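Local structure of mandelate racemase/muconate lactonizing protein (Alicyclobacillus acidocaldarius LAA1, 3QLD) at residues A[302-307]-A[358-363]; A[309-314]-A[351-356]; A[338-341]-A[347-350]. The protein belongs to the mandelate racemase/muconate lactonizing family of the enolase superfamily, pairing an N-terminal capping domain with a C-terminal barrel domain of the TIM type. All coordinates share one frame; numbering follows the deposited sequence.

Contact 1: residues A[302-307]-A[358-363]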
ATOM      1  N   THR A 302      -8.081 -20.982   2.384  1.00 26.83           N
ATOM      2  CA  THR A 302      -8.216 -22.268   3.103  1.00 27.32           C
ATOM      3  C   THR A 302      -9.384 -22.255   4.091  1.00 25.88           C
ATOM      4  O   THR A 302     -10.110 -21.240   4.326  1.00 25.60           O
ATOM      5  CB  THR A 302      -6.988 -22.663   3.938  1.00 26.65           C
ATOM      6  OG1 THR A 302      -7.096 -21.984   5.193  1.00 28.78           O
ATOM      7  CG2 THR A 302      -5.604 -22.303   3.221  1.00 28.63           C
ATOM      8  N   GLY A 303      -9.575 -23.399   4.707  1.00 26.46           N
ATOM      9  CA  GLY A 303     -10.718 -23.540   5.645  1.00 27.44           C
ATOM     10  C   GLY A 303     -10.762 -22.538   6.746  1.00 26.17           C
ATOM     11  O   GLY A 303     -11.842 -22.127   7.167  1.00 28.59           O
ATOM     12  N   VAL A 304      -9.593 -22.113   7.220  1.00 26.45           N
ATOM     13  CA  VAL A 304      -9.492 -21.142   8.310  1.00 26.65           C
ATOM     14  C   VAL A 304     -10.051 -19.771   7.941  1.00 26.01           C
ATOM     15  O   VAL A 304     -10.942 -19.249   8.610  1.00 27.09           O
ATOM     16  CB  VAL A 304      -8.015 -21.086   8.881  1.00 26.10           C
ATOM     17  CG1 VAL A 304      -7.845 -19.931   9.902  1.00 25.13           C
ATOM     18  CG2 VAL A 304      -7.720 -22.467   9.582  1.00 28.16           C
ATOM     19  N   GLY A 305      -9.455 -19.142   6.944  1.00 25.51           N
ATOM     20  CA  GLY A 305     -10.026 -17.953   6.302  1.00 25.91           C
ATOM     21  C   GLY A 305     -11.489 -18.053   5.847  1.00 26.53           C
ATOM     22  O   GLY A 305     -12.249 -17.096   5.982  1.00 24.54           O
ATOM     23  N   ARG A 306     -11.896 -19.217   5.348  1.00 27.39           N
ATOM     24  CA  ARG A 306     -13.277 -19.372   4.870  1.00 28.43           C
ATOM     25  C   ARG A 306     -14.253 -19.345   6.065  1.00 28.49           C
ATOM     26  O   ARG A 306     -15.300 -18.692   6.016  1.00 29.10           O
ATOM     27  CB  ARG A 306     -13.422 -20.667   4.089  1.00 29.20           C
ATOM     28  CG  ARG A 306     -14.836 -20.937   3.546  1.00 29.02           C
ATOM     29  CD  ARG A 306     -14.822 -22.073   2.533  1.00 28.25           C
ATOM     30  NE  ARG A 306     -13.658 -21.921   1.690  1.00 31.86           N
ATOM     31  CZ  ARG A 306     -13.659 -21.264   0.549  1.00 32.72           C
ATOM     32  NH1 ARG A 306     -14.794 -20.742   0.069  1.00 30.32           N
ATOM     33  NH2 ARG A 306     -12.515 -21.103  -0.093  1.00 30.69           N
ATOM     34  N   VAL A 307     -13.896 -20.055   7.122  1.00 28.69           N
ATOM     35  CA  VAL A 307     -14.659 -20.027   8.401  1.00 28.66           C
ATOM     36  C   VAL A 307     -14.813 -18.620   8.965  1.00 27.14           C
ATOM     37  O   VAL A 307     -15.942 -18.165   9.214  1.00 28.26           O
ATOM     38  CB  VAL A 307     -14.064 -20.992   9.469  1.00 28.27           C
ATOM     39  CG1 VAL A 307     -14.597 -20.628  10.883  1.00 28.86           C
ATOM     40  CG2 VAL A 307     -14.457 -22.379   9.086  1.00 27.89           C
ATOM     41  N   ASP A 358     -10.307 -26.283  17.059  1.00 36.32           N
ATOM     42  CA  ASP A 358     -10.797 -27.688  17.189  1.00 37.79           C
ATOM     43  C   ASP A 358     -11.151 -28.353  15.871  1.00 37.06           C
ATOM     44  O   ASP A 358     -11.196 -29.582  15.792  1.00 37.19           O
ATOM     45  CB  ASP A 358     -12.023 -27.775  18.113  1.00 38.51           C
ATOM     46  CG  ASP A 358     -11.637 -27.668  19.586  1.00 42.72           C
ATOM     47  OD1 ASP A 358     -10.405 -27.646  19.850  1.00 44.29           O
ATOM     48  OD2 ASP A 358     -12.542 -27.638  20.483  1.00 47.71           O
ATOM     49  N   TRP A 359     -11.353 -27.509  14.855  1.00 35.04           N
ATOM     50  CA  TRP A 359     -11.716 -27.882  13.533  1.00 34.70           C
ATOM     51  C   TRP A 359     -10.517 -28.091  12.598  1.00 33.15           C
ATOM     52  O   TRP A 359     -10.664 -28.644  11.533  1.00 33.52           O
ATOM     53  CB  TRP A 359     -12.622 -26.803  12.932  1.00 35.97           C
ATOM     54  CG  TRP A 359     -13.988 -26.805  13.467  1.00 39.06           C
ATOM     55  CD1 TRP A 359     -14.460 -27.569  14.519  1.00 40.12           C
ATOM     56  CD2 TRP A 359     -15.107 -26.005  13.019  1.00 39.20           C
ATOM     57  NE1 TRP A 359     -15.788 -27.295  14.733  1.00 38.51           N
ATOM     58  CE2 TRP A 359     -16.220 -26.355  13.834  1.00 41.36           C
ATOM     59  CE3 TRP A 359     -15.284 -25.036  12.014  1.00 41.85           C
ATOM     60  CZ2 TRP A 359     -17.486 -25.769  13.678  1.00 41.54           C
ATOM     61  CZ3 TRP A 359     -16.573 -24.435  11.862  1.00 42.12           C
ATOM     62  CH2 TRP A 359     -17.645 -24.811  12.686  1.00 42.89           C
ATOM     63  N   VAL A 360      -9.336 -27.652  13.005  1.00 33.24           N
ATOM     64  CA  VAL A 360      -8.138 -27.757  12.196  1.00 32.74           C
ATOM     65  C   VAL A 360      -7.540 -29.167  12.132  1.00 33.42           C
ATOM     66  O   VAL A 360      -7.267 -29.790  13.178  1.00 34.97           O
ATOM     67  CB  VAL A 360      -7.069 -26.757  12.690  1.00 32.53           C
ATOM     68  CG1 VAL A 360      -5.805 -26.871  11.814  1.00 35.15           C
ATOM     69  CG2 VAL A 360      -7.609 -25.311  12.674  1.00 34.11           C
ATOM     70  N   ASP A 361      -7.319 -29.642  10.911  1.00 34.11           N
ATOM     71  CA  ASP A 361      -6.618 -30.921  10.635  1.00 34.84           C
ATOM     72  C   ASP A 361      -5.116 -30.652  10.680  1.00 35.12           C
ATOM     73  O   ASP A 361      -4.531 -30.120   9.711  1.00 33.36           O
ATOM     74  CB  ASP A 361      -7.078 -31.503   9.290  1.00 34.06           C
ATOM     75  CG  ASP A 361      -6.457 -32.899   8.968  1.00 36.94           C
ATOM     76  OD1 ASP A 361      -5.435 -33.260   9.555  1.00 38.95           O
ATOM     77  OD2 ASP A 361      -6.998 -33.610   8.101  1.00 36.93           O
ATOM     78  N   ARG A 362      -4.527 -30.996  11.825  1.00 36.19           N
ATOM     79  CA  ARG A 362      -3.095 -30.829  12.054  1.00 37.39           C
ATOM     80  C   ARG A 362      -2.267 -31.587  11.053  1.00 37.11           C
ATOM     81  O   ARG A 362      -1.216 -31.088  10.648  1.00 37.86           O
ATOM     82  CB  ARG A 362      -2.676 -31.198  13.495  1.00 38.39           C
ATOM     83  CG  ARG A 362      -3.367 -30.455  14.702  1.00 42.87           C
ATOM     84  CD  ARG A 362      -3.949 -29.088  14.360  1.00 43.56           C
ATOM     85  NE  ARG A 362      -4.215 -28.236  15.535  1.00 48.40           N
ATOM     86  CZ  ARG A 362      -5.414 -28.116  16.120  1.00 47.63           C
ATOM     87  NH1 ARG A 362      -6.464 -28.811  15.668  1.00 47.19           N
ATOM     88  NH2 ARG A 362      -5.567 -27.300  17.161  1.00 48.24           N
ATOM     89  N   ASP A 363      -2.714 -32.776  10.607  1.00 37.70           N
ATOM     90  CA  ASP A 363      -1.958 -33.551   9.591  1.00 37.80           C
ATOM     91  C   ASP A 363      -1.939 -32.870   8.233  1.00 35.62           C
ATOM     92  O   ASP A 363      -0.956 -32.948   7.497  1.00 34.71           O
ATOM     93  CB  ASP A 363      -2.527 -34.959   9.340  1.00 38.65           C
ATOM     94  CG  ASP A 363      -2.299 -35.921  10.513  1.00 44.12           C
ATOM     95  OD1 ASP A 363      -1.230 -35.888  11.145  1.00 46.28           O
ATOM     96  OD2 ASP A 363      -3.210 -36.736  10.793  1.00 48.69           O
TER

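Contact 2: residues A[309-314]-A[351-356]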
ATOM      1  N   GLY A 309     -14.539 -15.798   7.328  1.00 28.12           N
ATOM      2  CA  GLY A 309     -15.214 -14.999   6.328  1.00 26.29           C
ATOM      3  C   GLY A 309     -16.717 -15.306   6.403  1.00 29.16           C
ATOM      4  O   GLY A 309     -17.533 -14.429   6.287  1.00 27.62           O
ATOM      5  N   LEU A 310     -17.083 -16.572   6.575  1.00 28.95           N
ATOM      6  CA  LEU A 310     -18.517 -16.854   6.886  1.00 29.42           C
ATOM      7  C   LEU A 310     -19.031 -16.249   8.201  1.00 28.73           C
ATOM      8  O   LEU A 310     -20.143 -15.799   8.252  1.00 30.96           O
ATOM      9  CB  LEU A 310     -18.771 -18.346   6.809  1.00 31.12           C
ATOM     10  CG  LEU A 310     -18.476 -18.992   5.441  1.00 29.08           C
ATOM     11  CD1 LEU A 310     -18.089 -20.496   5.532  1.00 30.91           C
ATOM     12  CD2 LEU A 310     -19.614 -18.883   4.394  1.00 29.25           C
ATOM     13  N   ILE A 311     -18.229 -16.205   9.258  1.00 28.39           N
ATOM     14  CA  ILE A 311     -18.601 -15.494  10.473  1.00 28.80           C
ATOM     15  C   ILE A 311     -18.832 -13.987  10.233  1.00 29.40           C
ATOM     16  O   ILE A 311     -19.808 -13.444  10.670  1.00 28.66           O
ATOM     17  CB  ILE A 311     -17.581 -15.763  11.572  1.00 28.25           C
ATOM     18  CG1 ILE A 311     -17.713 -17.240  12.006  1.00 26.14           C
ATOM     19  CG2 ILE A 311     -17.653 -14.730  12.693  1.00 30.38           C
ATOM     20  CD1 ILE A 311     -16.574 -17.783  12.809  1.00 29.28           C
ATOM     21  N   ALA A 312     -17.922 -13.298   9.546  1.00 28.99           N
ATOM     22  CA  ALA A 312     -18.222 -11.913   9.132  1.00 28.26           C
ATOM     23  C   ALA A 312     -19.530 -11.808   8.264  1.00 27.15           C
ATOM     24  O   ALA A 312     -20.297 -10.834   8.364  1.00 28.74           O
ATOM     25  CB  ALA A 312     -17.024 -11.337   8.361  1.00 28.94           C
ATOM     26  N   ALA A 313     -19.769 -12.762   7.391  1.00 26.98           N
ATOM     27  CA  ALA A 313     -20.985 -12.702   6.555  1.00 26.63           C
ATOM     28  C   ALA A 313     -22.304 -12.833   7.320  1.00 29.42           C
ATOM     29  O   ALA A 313     -23.360 -12.585   6.749  1.00 30.18           O
ATOM     30  CB  ALA A 313     -20.934 -13.724   5.522  1.00 26.96           C
ATOM     31  N   ALA A 314     -22.207 -13.193   8.593  1.00 31.71           N
ATOM     32  CA  ALA A 314     -23.341 -13.231   9.527  1.00 34.00           C
ATOM     33  C   ALA A 314     -23.754 -11.824  10.044  1.00 35.35           C
ATOM     34  O   ALA A 314     -24.814 -11.637  10.677  1.00 35.53           O
ATOM     35  CB  ALA A 314     -22.961 -14.120  10.703  1.00 33.77           C
ATOM     36  N   PRO A 351     -20.714 -20.748  10.977  1.00 35.93           N
ATOM     37  CA  PRO A 351     -19.926 -21.383  12.038  1.00 36.21           C
ATOM     38  C   PRO A 351     -20.217 -20.848  13.454  1.00 36.21           C
ATOM     39  O   PRO A 351     -20.151 -19.619  13.738  1.00 35.11           O
ATOM     40  CB  PRO A 351     -18.457 -21.045  11.644  1.00 34.82           C
ATOM     41  CG  PRO A 351     -18.511 -21.028  10.107  1.00 36.72           C
ATOM     42  CD  PRO A 351     -19.887 -20.413   9.787  1.00 36.42           C
ATOM     43  N   GLN A 352     -20.513 -21.783  14.353  1.00 35.55           N
ATOM     44  CA  GLN A 352     -20.778 -21.428  15.739  1.00 35.91           C
ATOM     45  C   GLN A 352     -19.600 -21.733  16.656  1.00 36.28           C
ATOM     46  O   GLN A 352     -19.716 -21.592  17.866  1.00 37.33           O
ATOM     47  CB  GLN A 352     -22.076 -22.127  16.228  1.00 37.43           C
ATOM     48  CG  GLN A 352     -23.328 -21.635  15.493  1.00 36.72           C
ATOM     49  CD  GLN A 352     -23.657 -20.149  15.756  1.00 35.60           C
ATOM     50  OE1 GLN A 352     -23.364 -19.569  16.844  1.00 41.17           O
ATOM     51  NE2 GLN A 352     -24.230 -19.521  14.764  1.00 38.64           N
ATOM     52  N   CYS A 353     -18.453 -22.093  16.084  1.00 35.09           N
ATOM     53  CA  CYS A 353     -17.271 -22.418  16.876  1.00 35.39           C
ATOM     54  C   CYS A 353     -16.829 -21.272  17.770  1.00 35.00           C
ATOM     55  O   CYS A 353     -16.820 -20.102  17.359  1.00 35.16           O
ATOM     56  CB  CYS A 353     -16.114 -22.867  15.975  1.00 34.98           C
ATOM     57  SG  CYS A 353     -15.818 -21.673  14.566  1.00 37.39           S
ATOM     58  N   ALA A 354     -16.480 -21.620  19.007  1.00 33.71           N
ATOM     59  CA  ALA A 354     -15.756 -20.750  19.900  1.00 34.71           C
ATOM     60  C   ALA A 354     -14.322 -20.902  19.419  1.00 36.92           C
ATOM     61  O   ALA A 354     -13.529 -21.635  20.036  1.00 37.03           O
ATOM     62  CB  ALA A 354     -15.862 -21.233  21.380  1.00 34.89           C
ATOM     63  N   GLY A 355     -13.993 -20.253  18.301  1.00 36.96           N
ATOM     64  CA  GLY A 355     -12.661 -20.417  17.732  1.00 36.73           C
ATOM     65  C   GLY A 355     -12.578 -21.595  16.774  1.00 36.26           C
ATOM     66  O   GLY A 355     -13.202 -22.635  16.976  1.00 36.06           O
ATOM     67  N   VAL A 356     -11.739 -21.480  15.744  1.00 34.33           N
ATOM     68  CA  VAL A 356     -11.594 -22.576  14.798  1.00 32.95           C
ATOM     69  C   VAL A 356     -10.581 -23.673  15.169  1.00 31.04           C
ATOM     70  O   VAL A 356     -10.481 -24.651  14.456  1.00 31.20           O
ATOM     71  CB  VAL A 356     -11.306 -22.024  13.389  1.00 32.44           C
ATOM     72  CG1 VAL A 356      -9.874 -21.495  13.322  1.00 35.24           C
ATOM     73  CG2 VAL A 356     -11.524 -23.060  12.369  1.00 32.96           C
TER

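Contact 3: residues A[338-341]-A[347-350]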
ATOM      1  N   GLU A 338     -13.326 -31.554   8.843  1.00 38.23           N
ATOM      2  CA  GLU A 338     -14.618 -31.588   8.149  1.00 39.71           C
ATOM      3  C   GLU A 338     -14.795 -30.390   7.193  1.00 39.73           C
ATOM      4  O   GLU A 338     -14.942 -29.251   7.696  1.00 39.14           O
ATOM      5  CB  GLU A 338     -15.720 -31.468   9.204  1.00 40.86           C
ATOM      6  CG  GLU A 338     -15.808 -32.716  10.120  1.00 47.31           C
ATOM      7  CD  GLU A 338     -16.245 -33.910   9.302  1.00 54.15           C
ATOM      8  OE1 GLU A 338     -17.429 -33.892   8.868  1.00 56.40           O
ATOM      9  OE2 GLU A 338     -15.392 -34.803   9.028  1.00 56.85           O
ATOM     10  N   PRO A 339     -14.898 -30.643   5.864  1.00 39.34           N
ATOM     11  CA  PRO A 339     -14.933 -29.569   4.863  1.00 39.54           C
ATOM     12  C   PRO A 339     -16.131 -28.643   5.119  1.00 39.02           C
ATOM     13  O   PRO A 339     -17.152 -29.079   5.674  1.00 37.51           O
ATOM     14  CB  PRO A 339     -15.120 -30.318   3.523  1.00 39.94           C
ATOM     15  CG  PRO A 339     -15.748 -31.610   3.894  1.00 40.97           C
ATOM     16  CD  PRO A 339     -15.283 -31.944   5.281  1.00 39.96           C
ATOM     17  N   ILE A 340     -16.011 -27.391   4.691  1.00 38.46           N
ATOM     18  CA  ILE A 340     -17.144 -26.479   4.676  1.00 37.62           C
ATOM     19  C   ILE A 340     -18.088 -26.870   3.528  1.00 37.67           C
ATOM     20  O   ILE A 340     -17.657 -27.058   2.416  1.00 38.13           O
ATOM     21  CB  ILE A 340     -16.695 -24.966   4.604  1.00 38.91           C
ATOM     22  CG1 ILE A 340     -15.838 -24.555   5.833  1.00 36.80           C
ATOM     23  CG2 ILE A 340     -17.894 -24.021   4.365  1.00 36.13           C
ATOM     24  CD1 ILE A 340     -16.532 -24.608   7.182  1.00 37.41           C
ATOM     25  N   ALA A 341     -19.369 -27.068   3.824  1.00 37.72           N
ATOM     26  CA  ALA A 341     -20.305 -27.579   2.802  1.00 37.25           C
ATOM     27  C   ALA A 341     -21.643 -26.868   2.888  1.00 37.19           C
ATOM     28  O   ALA A 341     -21.933 -26.259   3.886  1.00 37.44           O
ATOM     29  CB  ALA A 341     -20.513 -29.124   2.950  1.00 39.28           C
ATOM     30  N   VAL A 347     -26.718 -22.645   0.328  1.00 37.16           N
ATOM     31  CA  VAL A 347     -26.742 -22.060   1.662  1.00 36.30           C
ATOM     32  C   VAL A 347     -25.697 -22.688   2.572  1.00 36.24           C
ATOM     33  O   VAL A 347     -25.469 -23.899   2.519  1.00 36.42           O
ATOM     34  CB  VAL A 347     -28.121 -22.234   2.345  1.00 35.85           C
ATOM     35  CG1 VAL A 347     -28.166 -21.454   3.673  1.00 35.87           C
ATOM     36  CG2 VAL A 347     -29.255 -21.807   1.423  1.00 38.59           C
ATOM     37  N   ILE A 348     -25.091 -21.882   3.443  1.00 35.26           N
ATOM     38  CA  ILE A 348     -24.098 -22.426   4.324  1.00 34.77           C
ATOM     39  C   ILE A 348     -24.445 -21.986   5.725  1.00 35.47           C
ATOM     40  O   ILE A 348     -24.909 -20.857   5.947  1.00 36.25           O
ATOM     41  CB  ILE A 348     -22.608 -21.986   3.926  1.00 33.69           C
ATOM     42  CG1 ILE A 348     -22.215 -22.598   2.609  1.00 29.26           C
ATOM     43  CG2 ILE A 348     -21.606 -22.441   4.961  1.00 33.24           C
ATOM     44  CD1 ILE A 348     -20.701 -22.322   2.071  1.00 27.60           C
ATOM     45  N   GLN A 349     -24.271 -22.907   6.668  1.00 35.89           N
ATOM     46  CA  GLN A 349     -24.554 -22.596   8.038  1.00 36.14           C
ATOM     47  C   GLN A 349     -23.391 -21.742   8.468  1.00 36.34           C
ATOM     48  O   GLN A 349     -22.228 -22.113   8.232  1.00 34.95           O
ATOM     49  CB  GLN A 349     -24.601 -23.863   8.896  1.00 37.75           C
ATOM     50  CG  GLN A 349     -25.066 -23.657  10.363  1.00 41.56           C
ATOM     51  CD  GLN A 349     -26.601 -23.570  10.472  1.00 47.75           C
ATOM     52  OE1 GLN A 349     -27.146 -22.939  11.382  1.00 48.74           O
ATOM     53  NE2 GLN A 349     -27.300 -24.206   9.519  1.00 48.53           N
ATOM     54  N   VAL A 350     -23.709 -20.649   9.139  1.00 35.41           N
ATOM     55  CA  VAL A 350     -22.735 -19.859   9.854  1.00 35.97           C
ATOM     56  C   VAL A 350     -22.076 -20.637  10.989  1.00 36.84           C
ATOM     57  O   VAL A 350     -22.763 -21.102  11.877  1.00 36.32           O
ATOM     58  CB  VAL A 350     -23.422 -18.581  10.377  1.00 35.81           C
ATOM     59  CG1 VAL A 350     -22.527 -17.774  11.338  1.00 36.73           C
ATOM     60  CG2 VAL A 350     -23.885 -17.733   9.220  1.00 36.21           C
TER

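Contact 1: residues A[302-307]-A[358-363]
V307 turns CG2 anti to its carbonyl carbon while W359 carries its ring carbon CG anti to its own (chi1 -74°), and these torsions bring the methyl to the six-membered end of the indole. V307 CG2 lies 4.0 Å from W359 CE3, with CZ3 almost as near. The methyl meets the edge of the ring, close to its plane, rather than a face. One helical turn earlier, V304 CG2 touches V360 CG2 at 4.2 Å, a branch-to-branch meeting of two valines whose CG1 methyls both stand anti to the backbone N. Each segment also contains a helix N-cap. T302 caps helix 303-313: its OG1 accepts from V304 N at 3.2 Å, and the same hydroxyl is bonded to E47, which also takes G305 N. D361 caps helix 362-368, its OD1 accepting from A364 N, and R362 folds back so that its NH1 donates to V360 O at 2.8 Å, 23° from the carbonyl plane, while its NH2 forms a salt bridge with E43. V304 also packs on L33 and V360 on W45, which sets this helix start of the barrel domain against the antiparallel sheet of the N-terminal domain. No hydrogen bond crosses between the two segments: dispersion and apolar burial join them, while the polar bonds, capping ones included, are made within each segment or to neighbours.

Contact 2: residues A[309-314]-A[351-356]
The C-terminal part of helix 303-313, in the barrel domain, meets the irregular loop that follows strand 347-349, the backbones approaching most closely at I311 and P351, whose CA atoms are 6.2 Å apart. P351 is the hub, presenting two parts of its ring to two successive helix residues. Its CD lies 3.8 Å from L310 CB, so the leucine is touched at the root of its side chain. On the other partner, I311 CG1 and CD1 lie against P351 CB, CG1 at 3.9 Å, and the isoleucine arm crosses the proline at a slant. This arm is extended (chi2 165°) and starts with CG1 anti to the carbonyl carbon, which carries CD1 past the proline to C353. There I311 CD1 meets C353 SG at 4.3 Å, a loose contact. The carbonyl of P351 is part of the same surface, with P351 O 3.8 Å from I311 CG1. Beyond the cysteine the chain bends in an inverse gamma turn centred on A354. C353 pairs through its backbone with L127, and V356 N donates to D117 OD1; L310 packs on V138 of strand 137-144 and I311 on V128 and L131, so the region is also bounded by helix 127-130 and the loop after it. All four touching residues are buried. With no hydrogen bond between the segments, the contact is apolar: a rigid proline ring and a thiol sulfur set against aliphatic carbons, its hold resting on shape and burial.

Contact 3: residues A[338-341]-A[347-350]
V347 begins the short strand 347-349, which lies antiparallel beside strand 137-144 in the barrel domain, of the modified TIM-barrel kind usual in this family. It contributes little here: its side chain turns away from 338-341, and the nearest approach is between carbonyls, V347 O lying 4.5 Å from A341 O. I348 carries the contact. Its CB faces the other segment, and both branches are used. With CG1 anti to the carbonyl carbon (chi1 -67°) and CD1 extended beyond it, the long branch sends CD1 to I340 CG2, while the short branch brings CG2 to the same methyl at 4.1 Å. The two isoleucines cross at about a right angle, one methyl of I340 fitting against two of I348. L310 of helix 303-313 packs on both isoleucines, which are themselves buried, although A341 is exposed. Q349 and V350 pack instead on neighbours, V350 on V138 of strand 137-144 and on A314. No hydrogen bond joins the two segments; I340 bonds through its backbone to S327, and I348 to V138. The peptide oxygen of A341 rests on aliphatic carbon, A341 O to I348 CG1 being 3.9 Å.

From the N terminus, helix 303-313 comes first and supplies both contact 1, at its start, and contact 2, near its end. The chain then runs through a long irregular passage to 338-341 and turns back at strand 347-349, where contact 3 closes the smallest loop. Contact 2 closes the next as 351-356 returns to the helix, and contact 1 closes the widest at 358-363, so the three nest without crossing. They also touch: V307 CG2 lies 3.6 Å from I340 CD1, L310 CD1 3.7 Å from I340 CG2, and W359 CZ3 3.9 Å from P351 CB. Together they bind the helix, strand 347-349 and the chain leading to helix 362-368.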